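Local coordinates for protein thermotoga maritima TmcAL (PDB 5Y0T) that belongs to the HIGH nucleotidyl transferase family of the HUP clan and holds adenosine-5'-rp-alpha-thio-triphosphate in a pocket of its HUP-type fold, at residues A[114-117]-A[118-122]; A[325-328]-A[329-333]. All blocks are in the same frame, centred on the assembly; numbering follows the deposited sequence.

Interaction 1. Residues A[114-117]-A[118-122]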
# COMPACT_ATOMS: atom_id res chain seq x y z
N VAL A 114 0.97 40.15 -14.88
CA VAL A 114 0.83 38.81 -15.43
C VAL A 114 -0.39 38.12 -14.84
O VAL A 114 -1.18 37.51 -15.57
CB VAL A 114 2.09 37.94 -15.19
CG1 VAL A 114 1.82 36.49 -15.58
CG2 VAL A 114 3.26 38.49 -15.98
N ALA A 115 -0.57 38.24 -13.52
CA ALA A 115 -1.73 37.59 -12.90
C ALA A 115 -3.04 38.10 -13.49
O ALA A 115 -3.98 37.33 -13.68
CB ALA A 115 -1.72 37.78 -11.39
N ARG A 116 -3.09 39.39 -13.79
CA ARG A 116 -4.30 40.00 -14.37
C ARG A 116 -4.64 39.41 -15.75
O ARG A 116 -5.81 39.09 -16.04
CB ARG A 116 -4.11 41.52 -14.46
CG ARG A 116 -5.19 42.27 -15.21
CD ARG A 116 -6.53 42.20 -14.50
NE ARG A 116 -6.51 42.79 -13.17
CZ ARG A 116 -7.60 42.92 -12.40
NH1 ARG A 116 -8.78 42.50 -12.85
NH2 ARG A 116 -7.50 43.46 -11.20
N ILE A 117 -3.63 39.24 -16.60
CA ILE A 117 -3.84 38.62 -17.91
C ILE A 117 -4.36 37.20 -17.77
O ILE A 117 -5.33 36.83 -18.43
CB ILE A 117 -2.54 38.62 -18.74
CG1 ILE A 117 -2.10 40.06 -19.01
CG2 ILE A 117 -2.74 37.89 -20.07
CD1 ILE A 117 -0.65 40.19 -19.48
N LEU A 118 -3.75 36.42 -16.88
CA LEU A 118 -4.19 35.04 -16.67
C LEU A 118 -5.59 34.97 -16.06
O LEU A 118 -6.32 34.01 -16.28
CB LEU A 118 -3.21 34.29 -15.76
CG LEU A 118 -1.74 34.24 -16.21
CD1 LEU A 118 -0.92 33.47 -15.19
CD2 LEU A 118 -1.62 33.60 -17.59
N TYR A 119 -5.94 35.99 -15.29
CA TYR A 119 -7.27 36.07 -14.70
C TYR A 119 -8.31 36.45 -15.74
O TYR A 119 -9.37 35.82 -15.86
CB TYR A 119 -7.27 37.09 -13.55
CG TYR A 119 -8.62 37.38 -12.95
CD1 TYR A 119 -9.42 36.36 -12.43
CD2 TYR A 119 -9.10 38.68 -12.89
CE1 TYR A 119 -10.67 36.63 -11.88
CE2 TYR A 119 -10.34 38.97 -12.34
CZ TYR A 119 -11.12 37.94 -11.84
OH TYR A 119 -12.35 38.25 -11.30
N GLU A 120 -8.03 37.49 -16.52
CA GLU A 120 -9.02 37.96 -17.49
C GLU A 120 -9.09 37.11 -18.75
O GLU A 120 -10.12 37.07 -19.41
CB GLU A 120 -8.74 39.41 -17.84
CG GLU A 120 -9.07 40.34 -16.69
CD GLU A 120 -8.83 41.78 -17.02
OE1 GLU A 120 -8.27 42.05 -18.11
OE2 GLU A 120 -9.20 42.64 -16.21
N GLN A 121 -8.00 36.40 -19.04
CA GLN A 121 -7.96 35.50 -20.19
C GLN A 121 -8.36 36.19 -21.50
O GLN A 121 -9.30 35.76 -22.16
CB GLN A 121 -8.87 34.28 -19.95
CG GLN A 121 -8.39 33.32 -18.86
CD GLN A 121 -7.22 32.46 -19.34
OE1 GLN A 121 -7.24 31.94 -20.46
NE2 GLN A 121 -6.18 32.33 -18.51
N PRO A 122 -7.67 37.28 -21.88
CA PRO A 122 -8.02 37.90 -23.16
C PRO A 122 -7.85 36.93 -24.34
O PRO A 122 -6.95 36.09 -24.31
CB PRO A 122 -7.03 39.08 -23.26
CG PRO A 122 -5.88 38.68 -22.38
CD PRO A 122 -6.49 37.90 -21.25
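R116 and E120 are brought together by their torsions. R116 has CG anti to the backbone N (chi1 172°) and then bends at chi2 and chi3, which turns its guanidinium toward E120. E120 has CG beside the backbone N and is extended beyond it. This is an i to i+4 salt bridge on the last turns of helix 108-120. The bond from R116 NH1 to E120 OE2 is weak, at 3.4 Å. The guanidinium and carboxylate planes stand 68° apart, so the two groups do not pair flat. E120 OE2 also lies 3.2 Å from R116 CD, so the carboxylate rests on the arginine chain as well. R116 NH1 meets the Y119 ring at its edge, in the ring plane, 3.8 Å from Y119 CD2.

V114, A115, I117 and L118 form the buried, apolar face. V114 CG1 lies 4.1 Å from L118 CD1, side by side. V114 and I117 pack on helix 139-153, and A115 and L118 on helix 167-182. The helix ends at E120; Q121, the next residue, has positive phi. Q121 N still bonds to I117 O at 2.8 Å. The P122 ring crosses the I117 side chain at about a right angle, with P122 CD 3.9 Å from I117 CG2. P122 is the N-cap residue of helix 123-134. The Q121 side chain turns back on the final turn, where Q121 NE2 donates to L118 O at 2.8 Å, with the carbonyl oxygen near the amide plane.

Interaction 2. Residues A[325-328]-A[329-333]. With EDO (1,2-ethanediol), chain G.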
# COMPACT_ATOMS: atom_id res chain seq x y z
N PHE A 325 -11.87 14.30 -6.73
CA PHE A 325 -11.60 14.93 -5.43
C PHE A 325 -10.75 16.19 -5.59
O PHE A 325 -11.05 17.24 -5.00
CB PHE A 325 -10.93 13.90 -4.51
CG PHE A 325 -10.35 14.48 -3.25
CD1 PHE A 325 -11.17 15.00 -2.27
CD2 PHE A 325 -8.98 14.44 -3.04
CE1 PHE A 325 -10.63 15.52 -1.10
CE2 PHE A 325 -8.43 14.95 -1.87
CZ PHE A 325 -9.25 15.48 -0.89
N VAL A 326 -9.70 16.11 -6.41
CA VAL A 326 -8.85 17.29 -6.62
C VAL A 326 -9.60 18.36 -7.43
O VAL A 326 -9.47 19.56 -7.16
CB VAL A 326 -7.52 16.93 -7.33
CG1 VAL A 326 -6.72 18.17 -7.64
CG2 VAL A 326 -6.70 16.01 -6.45
N GLU A 327 -10.42 17.93 -8.38
CA GLU A 327 -11.21 18.87 -9.16
C GLU A 327 -12.15 19.68 -8.26
O GLU A 327 -12.25 20.89 -8.38
CB GLU A 327 -12.01 18.16 -10.25
CG GLU A 327 -12.94 19.08 -11.03
CD GLU A 327 -12.18 20.08 -11.88
OE1 GLU A 327 -10.98 19.83 -12.17
OE2 GLU A 327 -12.77 21.12 -12.26
N LYS A 328 -12.85 18.99 -7.37
CA LYS A 328 -13.72 19.68 -6.42
C LYS A 328 -12.93 20.56 -5.45
O LYS A 328 -13.35 21.67 -5.12
CB LYS A 328 -14.55 18.67 -5.62
CG LYS A 328 -15.72 18.07 -6.40
CD LYS A 328 -16.63 17.27 -5.47
CE LYS A 328 -17.27 18.17 -4.41
NZ LYS A 328 -18.25 17.44 -3.54
N SER A 329 -11.78 20.07 -4.98
CA SER A 329 -10.97 20.87 -4.07
C SER A 329 -10.45 22.13 -4.76
O SER A 329 -10.33 23.18 -4.13
CB SER A 329 -9.79 20.05 -3.52
OG SER A 329 -10.24 18.91 -2.80
N ASN A 330 -10.14 22.03 -6.05
CA ASN A 330 -9.58 23.18 -6.77
C ASN A 330 -10.64 24.16 -7.28
O ASN A 330 -10.32 25.20 -7.84
CB ASN A 330 -8.72 22.68 -7.94
CG ASN A 330 -7.36 22.20 -7.47
OD1 ASN A 330 -7.00 22.40 -6.30
ND2 ASN A 330 -6.58 21.59 -8.38
N THR A 331 -11.89 23.79 -7.08
CA THR A 331 -13.05 24.61 -7.41
C THR A 331 -13.62 25.25 -6.14
O THR A 331 -13.73 26.46 -6.03
CB THR A 331 -14.15 23.78 -8.11
OG1 THR A 331 -13.62 23.21 -9.31
CG2 THR A 331 -15.34 24.65 -8.48
N LYS A 332 -14.01 24.42 -5.18
CA LYS A 332 -14.60 24.93 -3.94
C LYS A 332 -13.56 25.31 -2.88
O LYS A 332 -13.87 26.02 -1.91
CB LYS A 332 -15.55 23.88 -3.35
CG LYS A 332 -16.66 23.43 -4.31
CD LYS A 332 -17.75 22.65 -3.54
CE LYS A 332 -18.94 22.31 -4.44
NZ LYS A 332 -19.99 21.55 -3.67
N GLY A 333 -12.33 24.84 -3.03
CA GLY A 333 -11.30 25.18 -2.06
C GLY A 333 -11.32 24.33 -0.80
O GLY A 333 -12.08 23.35 -0.70
C1 EDO G . -16.80 26.57 1.54
O1 EDO G . -18.11 27.05 1.88
C2 EDO G . -16.46 26.97 0.10
O2 EDO G . -16.91 25.94 -0.82
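S329 folds back on F325 at the tightly packed side of helix 323-332. Its OG lies beside its own backbone N (chi1 -60°), and both donate to F325 O. S329 OG bonds to F325 O at 2.9 Å from above the carbonyl plane, and S329 N approaches from the opposite face. S329 OG also sits over one face of the F325 ring, 3.8 Å from F325 CE1 and offset toward the rim. Helices 72-75 and 381-399 cover this side. V326 and N330 lie side by side, with V326 CG1 3.5 Å from N330 ND2; that amide nitrogen bonds to Q77.

The other side is looser and more exposed. E327 and T331 cross at a slant, and T331 OG1 donates to E327 O at 2.9 Å. K328 O accepts from K332 N and from T331 N. K328 NZ and K332 NZ lie 4.5 Å apart, and both form salt bridges to D380. The helix stops at K332. G333 follows with positive phi, where a CB would jam against K332 O. A 1,2-ethanediol molecule, probably from the crystallisation liquor, bonds weakly to K332 O. The chemistry implies that the buried S329 hydroxyl and the partly exposed N330 amide have partners within the fold, while the shared D380 carboxylate probably offsets the two lysine charges.

How the interactions relate
Interactions 1 and 2 are both C-terminal ends of helices, and in each the chain leaves its helix through a residue with positive phi. Interaction 1 faces helices 139-153 and 167-182; interaction 2 faces helices 72-75 and 381-399. Their centres are 21 Å apart, and they do not touch. Each is partly buried, with one covered face and one exposed face. Interaction 1 lies farther from the chain centre. Its buried face is aliphatic, and its charges pair within the helix. In 325-333 the covered face mixes F325 and V326 with the S329 hydroxyl, the N330 amide lies at its edge, and the two lysines find their acid outside the helix. One exit leads through proline into the next helix, the other through glycine toward strand 337-343.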